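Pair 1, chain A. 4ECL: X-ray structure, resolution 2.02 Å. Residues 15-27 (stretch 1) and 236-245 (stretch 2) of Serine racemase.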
# COMPACT_ATOMS: atom_id res chain seq x y z
N ASN A 15 1.91 1.91 -25.02
CA ASN A 15 2.23 3.23 -24.51
C ASN A 15 3.61 3.25 -23.85
O ASN A 15 4.35 4.23 -23.97
CB ASN A 15 1.17 3.69 -23.52
CG ASN A 15 0.06 4.46 -24.18
OD1 ASN A 15 0.02 4.60 -25.41
ND2 ASN A 15 -0.86 4.97 -23.36
N LEU A 16 3.96 2.16 -23.17
CA LEU A 16 5.25 2.03 -22.51
C LEU A 16 6.39 2.04 -23.53
O LEU A 16 7.42 2.68 -23.32
CB LEU A 16 5.31 0.74 -21.68
CG LEU A 16 6.63 0.39 -20.98
CD1 LEU A 16 6.97 1.39 -19.89
CD2 LEU A 16 6.55 -1.01 -20.39
N GLU A 17 6.20 1.29 -24.61
CA GLU A 17 7.15 1.22 -25.71
C GLU A 17 7.31 2.58 -26.37
O GLU A 17 8.41 2.97 -26.77
CB GLU A 17 6.67 0.19 -26.73
CG GLU A 17 7.65 -0.12 -27.86
CD GLU A 17 7.07 -1.13 -28.83
OE1 GLU A 17 5.84 -1.34 -28.79
OE2 GLU A 17 7.82 -1.72 -29.63
N HIS A 18 6.20 3.30 -26.52
CA HIS A 18 6.26 4.65 -27.07
C HIS A 18 7.12 5.52 -26.18
O HIS A 18 7.94 6.30 -26.66
CB HIS A 18 4.86 5.27 -27.21
CG HIS A 18 4.89 6.74 -27.47
ND1 HIS A 18 4.90 7.28 -28.74
CD2 HIS A 18 4.91 7.80 -26.61
CE1 HIS A 18 4.93 8.60 -28.66
NE2 HIS A 18 4.93 8.94 -27.38
N ASN A 19 6.93 5.40 -24.87
CA ASN A 19 7.73 6.19 -23.93
C ASN A 19 9.22 5.89 -24.02
O ASN A 19 10.03 6.82 -24.04
CB ASN A 19 7.22 6.00 -22.49
CG ASN A 19 5.81 6.53 -22.31
OD1 ASN A 19 5.34 7.34 -23.12
ND2 ASN A 19 5.13 6.08 -21.26
N VAL A 20 9.57 4.61 -24.08
CA VAL A 20 10.97 4.21 -24.19
C VAL A 20 11.63 4.84 -25.42
O VAL A 20 12.74 5.38 -25.34
CB VAL A 20 11.12 2.68 -24.24
CG1 VAL A 20 12.47 2.28 -24.79
CG2 VAL A 20 10.91 2.09 -22.84
N ASN A 21 10.94 4.79 -26.55
CA ASN A 21 11.44 5.42 -27.76
C ASN A 21 11.54 6.94 -27.66
O ASN A 21 12.52 7.53 -28.10
CB ASN A 21 10.58 5.04 -28.98
CG ASN A 21 10.78 3.60 -29.42
OD1 ASN A 21 11.91 3.09 -29.44
ND2 ASN A 21 9.69 2.93 -29.76
N THR A 22 10.52 7.56 -27.08
CA THR A 22 10.49 9.02 -26.96
C THR A 22 11.64 9.49 -26.09
O THR A 22 12.29 10.50 -26.38
CB THR A 22 9.17 9.52 -26.37
OG1 THR A 22 8.09 9.19 -27.25
CG2 THR A 22 9.21 11.03 -26.17
N LEU A 23 11.89 8.75 -25.02
CA LEU A 23 12.93 9.10 -24.08
C LEU A 23 14.32 8.90 -24.69
O LEU A 23 15.18 9.77 -24.57
CB LEU A 23 12.76 8.28 -22.79
CG LEU A 23 11.54 8.68 -21.94
CD1 LEU A 23 11.28 7.67 -20.83
CD2 LEU A 23 11.69 10.09 -21.36
N GLN A 24 14.54 7.77 -25.35
CA GLN A 24 15.83 7.50 -25.96
C GLN A 24 16.17 8.57 -27.00
O GLN A 24 17.33 8.93 -27.17
CB GLN A 24 15.86 6.12 -26.61
CG GLN A 24 15.90 4.97 -25.62
CD GLN A 24 15.64 3.61 -26.25
OE1 GLN A 24 15.00 3.51 -27.31
NE2 GLN A 24 16.13 2.56 -25.60
N LYS A 25 15.15 9.08 -27.68
CA LYS A 25 15.32 10.10 -28.70
C LYS A 25 15.87 11.39 -28.12
O LYS A 25 16.65 12.09 -28.77
CB LYS A 25 13.99 10.41 -29.39
CG LYS A 25 13.71 9.59 -30.64
CD LYS A 25 12.45 10.08 -31.32
CE LYS A 25 12.45 11.61 -31.42
NZ LYS A 25 11.19 12.12 -32.04
N ALA A 26 15.46 11.72 -26.91
CA ALA A 26 15.93 12.94 -26.27
C ALA A 26 17.33 12.76 -25.67
O ALA A 26 17.92 13.72 -25.16
CB ALA A 26 14.94 13.39 -25.21
N MSE A 27 17.87 11.55 -25.74
CA MSE A 27 19.17 11.23 -25.15
C MSE A 27 20.30 11.30 -26.16
O MSE A 27 20.07 11.14 -27.34
CB MSE A 27 19.16 9.82 -24.58
CG MSE A 27 18.30 9.63 -23.40
SE MSE A 27 18.56 7.85 -22.65
CE MSE A 27 16.93 7.87 -21.61
N LYS A 236 11.79 22.02 -19.60
CA LYS A 236 12.55 22.56 -20.73
C LYS A 236 12.24 21.77 -21.99
O LYS A 236 11.87 22.35 -23.01
CB LYS A 236 14.05 22.56 -20.44
CG LYS A 236 14.47 23.56 -19.36
CD LYS A 236 13.89 24.93 -19.65
CE LYS A 236 14.18 25.91 -18.52
NZ LYS A 236 13.47 27.21 -18.72
N LEU A 237 12.38 20.45 -21.94
CA LEU A 237 11.91 19.63 -23.03
C LEU A 237 10.45 19.32 -22.76
O LEU A 237 10.07 19.10 -21.61
CB LEU A 237 12.66 18.30 -23.09
CG LEU A 237 14.18 18.25 -23.17
CD1 LEU A 237 14.53 16.80 -23.43
CD2 LEU A 237 14.68 19.15 -24.30
N GLU A 238 9.64 19.30 -23.80
CA GLU A 238 8.28 18.81 -23.65
C GLU A 238 8.13 17.58 -24.51
O GLU A 238 7.94 17.68 -25.72
CB GLU A 238 7.26 19.89 -24.02
CG GLU A 238 7.17 21.01 -22.99
CD GLU A 238 5.99 21.93 -23.24
OE1 GLU A 238 5.56 22.05 -24.41
OE2 GLU A 238 5.49 22.53 -22.27
N LEU A 239 8.25 16.42 -23.89
CA LEU A 239 8.17 15.16 -24.60
C LEU A 239 6.73 14.66 -24.68
O LEU A 239 5.88 15.02 -23.85
CB LEU A 239 9.04 14.10 -23.92
CG LEU A 239 10.54 14.42 -23.87
CD1 LEU A 239 11.31 13.26 -23.26
CD2 LEU A 239 11.04 14.73 -25.27
N ASP A 240 6.47 13.84 -25.68
CA ASP A 240 5.16 13.23 -25.87
C ASP A 240 5.14 11.91 -25.13
O ASP A 240 5.44 10.87 -25.70
CB ASP A 240 4.90 13.02 -27.37
CG ASP A 240 3.53 12.44 -27.64
OD1 ASP A 240 2.62 12.63 -26.80
OD2 ASP A 240 3.35 11.79 -28.69
N LEU A 241 4.79 11.96 -23.85
CA LEU A 241 4.75 10.76 -23.01
C LEU A 241 3.30 10.32 -22.78
O LEU A 241 2.41 11.15 -22.60
CB LEU A 241 5.46 11.02 -21.68
CG LEU A 241 6.93 11.41 -21.84
CD1 LEU A 241 7.49 11.93 -20.54
CD2 LEU A 241 7.72 10.22 -22.37
N ARG A 242 3.06 9.02 -22.83
CA ARG A 242 1.69 8.53 -22.75
C ARG A 242 1.49 7.62 -21.53
O ARG A 242 2.35 6.78 -21.25
CB ARG A 242 1.31 7.82 -24.05
CG ARG A 242 1.41 8.75 -25.27
CD ARG A 242 1.02 8.07 -26.57
NE ARG A 242 1.23 8.96 -27.70
CZ ARG A 242 1.43 8.56 -28.95
NH1 ARG A 242 1.47 7.26 -29.24
NH2 ARG A 242 1.61 9.46 -29.91
N PRO A 243 0.36 7.78 -20.81
CA PRO A 243 0.13 7.03 -19.56
C PRO A 243 0.05 5.53 -19.80
O PRO A 243 -0.62 5.07 -20.73
CB PRO A 243 -1.24 7.56 -19.08
CG PRO A 243 -1.90 8.11 -20.31
CD PRO A 243 -0.77 8.65 -21.16
N VAL A 244 0.76 4.78 -18.97
CA VAL A 244 0.84 3.33 -19.11
C VAL A 244 -0.22 2.60 -18.26
O VAL A 244 -0.76 1.56 -18.68
CB VAL A 244 2.25 2.83 -18.74
CG1 VAL A 244 2.31 1.30 -18.72
CG2 VAL A 244 3.29 3.40 -19.71
N LEU A 245 -0.51 3.15 -17.08
CA LEU A 245 -1.37 2.45 -16.12
C LEU A 245 -2.82 2.90 -16.13
O LEU A 245 -3.11 4.10 -16.12
CB LEU A 245 -0.80 2.60 -14.71
CG LEU A 245 -1.53 1.94 -13.53
CD1 LEU A 245 -0.53 1.51 -12.47
CD2 LEU A 245 -2.58 2.88 -12.92
O HOH W 1 1.21 5.06 -27.73

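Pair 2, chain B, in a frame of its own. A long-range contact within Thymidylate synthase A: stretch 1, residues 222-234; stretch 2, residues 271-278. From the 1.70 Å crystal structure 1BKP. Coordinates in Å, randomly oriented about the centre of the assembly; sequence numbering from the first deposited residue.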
# COMPACT_ATOMS: atom_id res chain seq x y z
N VAL B 222 6.54 8.99 16.61
CA VAL B 222 6.10 10.02 17.54
C VAL B 222 7.32 10.82 17.99
O VAL B 222 8.42 10.25 18.20
CB VAL B 222 5.30 9.54 18.76
CG1 VAL B 222 4.16 8.68 18.44
CG2 VAL B 222 6.13 8.93 19.76
N TYR B 223 7.20 12.14 17.99
CA TYR B 223 8.31 13.01 18.45
C TYR B 223 8.45 12.85 19.93
O TYR B 223 7.43 12.78 20.63
CB TYR B 223 8.10 14.46 18.09
CG TYR B 223 8.23 14.70 16.61
CD1 TYR B 223 7.17 14.47 15.75
CD2 TYR B 223 9.47 15.08 16.05
CE1 TYR B 223 7.33 14.57 14.36
CE2 TYR B 223 9.66 15.21 14.67
CZ TYR B 223 8.58 14.94 13.84
OH TYR B 223 8.81 14.96 12.49
N THR B 224 9.70 12.75 20.43
CA THR B 224 9.90 12.47 21.86
C THR B 224 9.21 13.43 22.81
O THR B 224 8.71 12.99 23.80
CB THR B 224 11.45 12.42 22.26
OG1 THR B 224 12.06 13.65 21.80
CG2 THR B 224 12.11 11.19 21.55
N ARG B 225 9.18 14.71 22.51
CA ARG B 225 8.48 15.64 23.45
C ARG B 225 6.99 15.50 23.44
O ARG B 225 6.29 16.22 24.17
CB ARG B 225 8.83 17.09 23.16
CG ARG B 225 10.27 17.39 23.44
CD ARG B 225 10.59 18.87 23.09
NE ARG B 225 11.98 19.20 23.37
CZ ARG B 225 12.53 20.40 23.22
NH1 ARG B 225 11.83 21.45 22.78
NH2 ARG B 225 13.82 20.55 23.50
N HIS B 226 6.45 14.67 22.53
CA HIS B 226 4.99 14.50 22.56
C HIS B 226 4.60 13.39 23.48
O HIS B 226 3.44 13.24 23.80
CB HIS B 226 4.43 14.27 21.15
CG HIS B 226 4.53 15.48 20.29
ND1 HIS B 226 4.49 15.43 18.93
CD2 HIS B 226 4.79 16.77 20.62
CE1 HIS B 226 4.71 16.64 18.42
NE2 HIS B 226 4.89 17.48 19.43
N ILE B 227 5.59 12.61 23.93
CA ILE B 227 5.34 11.44 24.76
C ILE B 227 4.54 11.67 26.07
O ILE B 227 3.60 10.93 26.38
CB ILE B 227 6.65 10.68 24.97
CG1 ILE B 227 7.05 9.98 23.65
CG2 ILE B 227 6.47 9.60 26.12
CD1 ILE B 227 8.40 9.51 23.71
N ASP B 228 4.95 12.68 26.86
CA ASP B 228 4.21 12.93 28.08
C ASP B 228 2.73 13.14 27.87
O ASP B 228 1.93 12.58 28.63
CB ASP B 228 4.76 14.07 28.95
CG ASP B 228 3.82 14.36 30.18
OD1 ASP B 228 3.61 13.43 31.03
OD2 ASP B 228 3.23 15.48 30.27
N ASN B 229 2.34 13.95 26.88
CA ASN B 229 0.91 14.22 26.62
C ASN B 229 0.23 12.92 26.17
O ASN B 229 -0.91 12.67 26.55
CB ASN B 229 0.70 15.20 25.48
CG ASN B 229 0.79 16.66 25.91
OD1 ASN B 229 0.83 16.98 27.09
ND2 ASN B 229 0.95 17.53 24.93
N LEU B 230 0.95 12.06 25.42
CA LEU B 230 0.29 10.85 24.91
C LEU B 230 0.01 9.90 26.08
O LEU B 230 -0.98 9.16 26.10
CB LEU B 230 1.17 10.15 23.83
CG LEU B 230 1.30 10.89 22.52
CD1 LEU B 230 2.38 10.20 21.61
CD2 LEU B 230 -0.10 10.90 21.89
N LYS B 231 0.93 9.92 27.04
CA LYS B 231 0.80 9.10 28.25
C LYS B 231 -0.44 9.59 28.98
O LYS B 231 -1.17 8.80 29.54
CB LYS B 231 2.03 9.23 29.17
CG LYS B 231 3.21 8.31 28.73
CD LYS B 231 4.31 8.49 29.78
CE LYS B 231 5.65 7.94 29.35
NZ LYS B 231 5.74 6.50 29.64
N ILE B 232 -0.64 10.92 29.05
CA ILE B 232 -1.87 11.47 29.64
C ILE B 232 -3.08 10.97 28.88
O ILE B 232 -4.02 10.43 29.49
CB ILE B 232 -1.89 13.03 29.59
CG1 ILE B 232 -0.92 13.58 30.62
CG2 ILE B 232 -3.37 13.63 29.83
CD1 ILE B 232 -0.76 15.11 30.36
N GLN B 233 -3.10 11.14 27.55
CA GLN B 233 -4.24 10.68 26.77
C GLN B 233 -4.62 9.25 27.02
O GLN B 233 -5.75 8.90 26.96
CB GLN B 233 -3.94 10.74 25.27
CG GLN B 233 -4.46 11.92 24.69
CD GLN B 233 -4.21 12.00 23.24
OE1 GLN B 233 -3.14 12.50 22.82
NE2 GLN B 233 -5.22 11.55 22.42
N MET B 234 -3.63 8.40 27.17
CA MET B 234 -3.89 7.02 27.37
C MET B 234 -4.60 6.69 28.65
O MET B 234 -5.20 5.64 28.71
CB MET B 234 -2.62 6.21 27.22
CG MET B 234 -2.32 6.00 25.72
SD MET B 234 -0.91 5.01 25.45
CE MET B 234 0.42 5.78 26.46
N LYS B 271 -8.10 20.00 26.11
CA LYS B 271 -7.05 20.29 25.18
C LYS B 271 -5.69 20.05 25.71
O LYS B 271 -5.40 20.39 26.88
CB LYS B 271 -7.16 21.76 24.77
CG LYS B 271 -6.11 22.21 23.79
CD LYS B 271 -6.84 22.45 22.53
CE LYS B 271 -5.97 23.10 21.52
NZ LYS B 271 -6.55 22.71 20.20
N LEU B 272 -4.86 19.49 24.87
CA LEU B 272 -3.45 19.24 25.23
C LEU B 272 -2.67 20.02 24.20
O LEU B 272 -3.02 19.96 23.04
CB LEU B 272 -3.11 17.75 24.99
CG LEU B 272 -3.80 16.76 25.91
CD1 LEU B 272 -3.78 15.36 25.28
CD2 LEU B 272 -3.09 16.81 27.30
N LEU B 273 -1.58 20.69 24.59
CA LEU B 273 -0.80 21.49 23.64
C LEU B 273 0.46 20.65 23.29
O LEU B 273 1.16 20.21 24.15
CB LEU B 273 -0.30 22.79 24.33
CG LEU B 273 -1.30 24.01 24.42
CD1 LEU B 273 -2.63 23.59 24.58
CD2 LEU B 273 -0.94 24.99 25.53
N PHE B 274 0.68 20.41 22.02
CA PHE B 274 1.86 19.67 21.57
C PHE B 274 2.85 20.66 20.94
O PHE B 274 2.52 21.43 20.04
CB PHE B 274 1.40 18.69 20.49
CG PHE B 274 0.53 17.60 21.01
CD1 PHE B 274 1.11 16.41 21.52
CD2 PHE B 274 -0.85 17.72 21.00
CE1 PHE B 274 0.38 15.37 22.01
CE2 PHE B 274 -1.62 16.64 21.51
CZ PHE B 274 -1.00 15.47 22.00
N GLU B 275 4.07 20.60 21.42
CA GLU B 275 5.20 21.39 20.93
C GLU B 275 5.32 21.23 19.42
O GLU B 275 5.20 20.13 18.90
CB GLU B 275 6.48 20.84 21.58
CG GLU B 275 6.52 20.63 23.18
CD GLU B 275 5.44 19.68 23.88
OE1 GLU B 275 4.87 18.69 23.34
OE2 GLU B 275 5.19 19.95 25.08
N VAL B 276 5.57 22.33 18.73
CA VAL B 276 5.76 22.37 17.28
C VAL B 276 7.17 21.93 16.84
O VAL B 276 8.17 22.44 17.38
CB VAL B 276 5.61 23.81 16.73
CG1 VAL B 276 4.33 23.97 16.00
CG2 VAL B 276 5.63 24.79 17.86
N ALA B 277 7.25 21.04 15.84
CA ALA B 277 8.54 20.58 15.30
C ALA B 277 8.57 21.03 13.84
O ALA B 277 7.77 20.55 13.01
CB ALA B 277 8.69 19.04 15.41
N VAL B 278 9.50 21.94 13.55
CA VAL B 278 9.69 22.55 12.23
C VAL B 278 10.68 21.81 11.27
O VAL B 278 11.88 22.08 11.30
CB VAL B 278 10.13 24.06 12.44
CG1 VAL B 278 10.32 24.78 11.13
CG2 VAL B 278 9.11 24.82 13.25
OXT VAL B 278 10.26 20.96 10.46

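An extended segment that lies along a helix can have some of its peptide groups satisfied by the helix's side chains. Serine racemase (pair 1) and thymidylate synthase A (pair 2) illustrate how one backbone arrangement accommodates different answers. In each, a segment without regular secondary structure runs past a helical stretch distant in sequence, and 14 central residues superpose with an RMSD of 1.0 Å. The extended segments match closely, A:Leu239 with B:Leu272 and A:Leu241 with B:Phe274; on the helical side A:Asn19 falls on B:His226, A:Thr22 on B:Asn229 and A:Leu23 on B:Leu230.

The match of A:Asn19 with B:His226 is the most instructive. Both side chains bond to the backbone of the matched residues A:Arg242 and B:Glu275. The amide of A:Asn19 can both accept and donate, and it does: A:Arg242 N donates to A:Asn19 OD1 at 2.8 Å, while A:Asn19 ND2 donates to A:Arg242 O at 2.9 Å. The imidazole of B:His226 reaches the equivalent carbonyl alone, NE2 to B:Glu275 O at 2.7 Å, but its ring adds an aromatic surface. The edge of B:Phe274 points toward its face, with planes at 86° and centroids 5.3 Å apart.

One turn further along, the solutions diverge again. B:Asn229 ND2 donates to B:Leu273 O at 2.8 Å, and the same nitrogen lies over a face of the B:Phe274 ring. In pair 1 the carbonyl of the matched A:Asp240 is instead served by A:His18, whose NE2 donates to A:Asp240 O at 2.6 Å. A:Thr22, which occupies the asparagine's position, turns its hydroxyl back to its own helix, OG1 donating to A:His18 O at 3.0 Å, and rests its methyl CG2 3.8 Å from A:Leu239 CB.

Histidine thus appears in both contacts, but at positions that do not superpose. In pair 1 the guanidinium of A:Arg242 lies flat on the A:His18 ring, centres 3.7 Å apart and planes at 10°; A:Arg242 NH2 also forms a salt bridge with A:Asp240 OD2 at 3.2 Å, with a weak hydrogen bond.

The matched leucines show the apolar part of the problem. The matched positions A:Ala26 and B:Gln233 both touch them, A:Ala26 CB lying 4.1 Å from A:Leu239 CD2 and the aliphatic B:Gln233 CG 3.6 Å from B:Leu272 CD1. A:Leu23 is a further partner in pair 1, its CD2 3.7 Å from A:Leu239 CD1, and in pair 2 B:Leu272 CD2 meets B:Ile232 CG2 at 4.1 Å. The general lesson is that a shared backbone path can present matching carbonyls, and different side chains can bond to them.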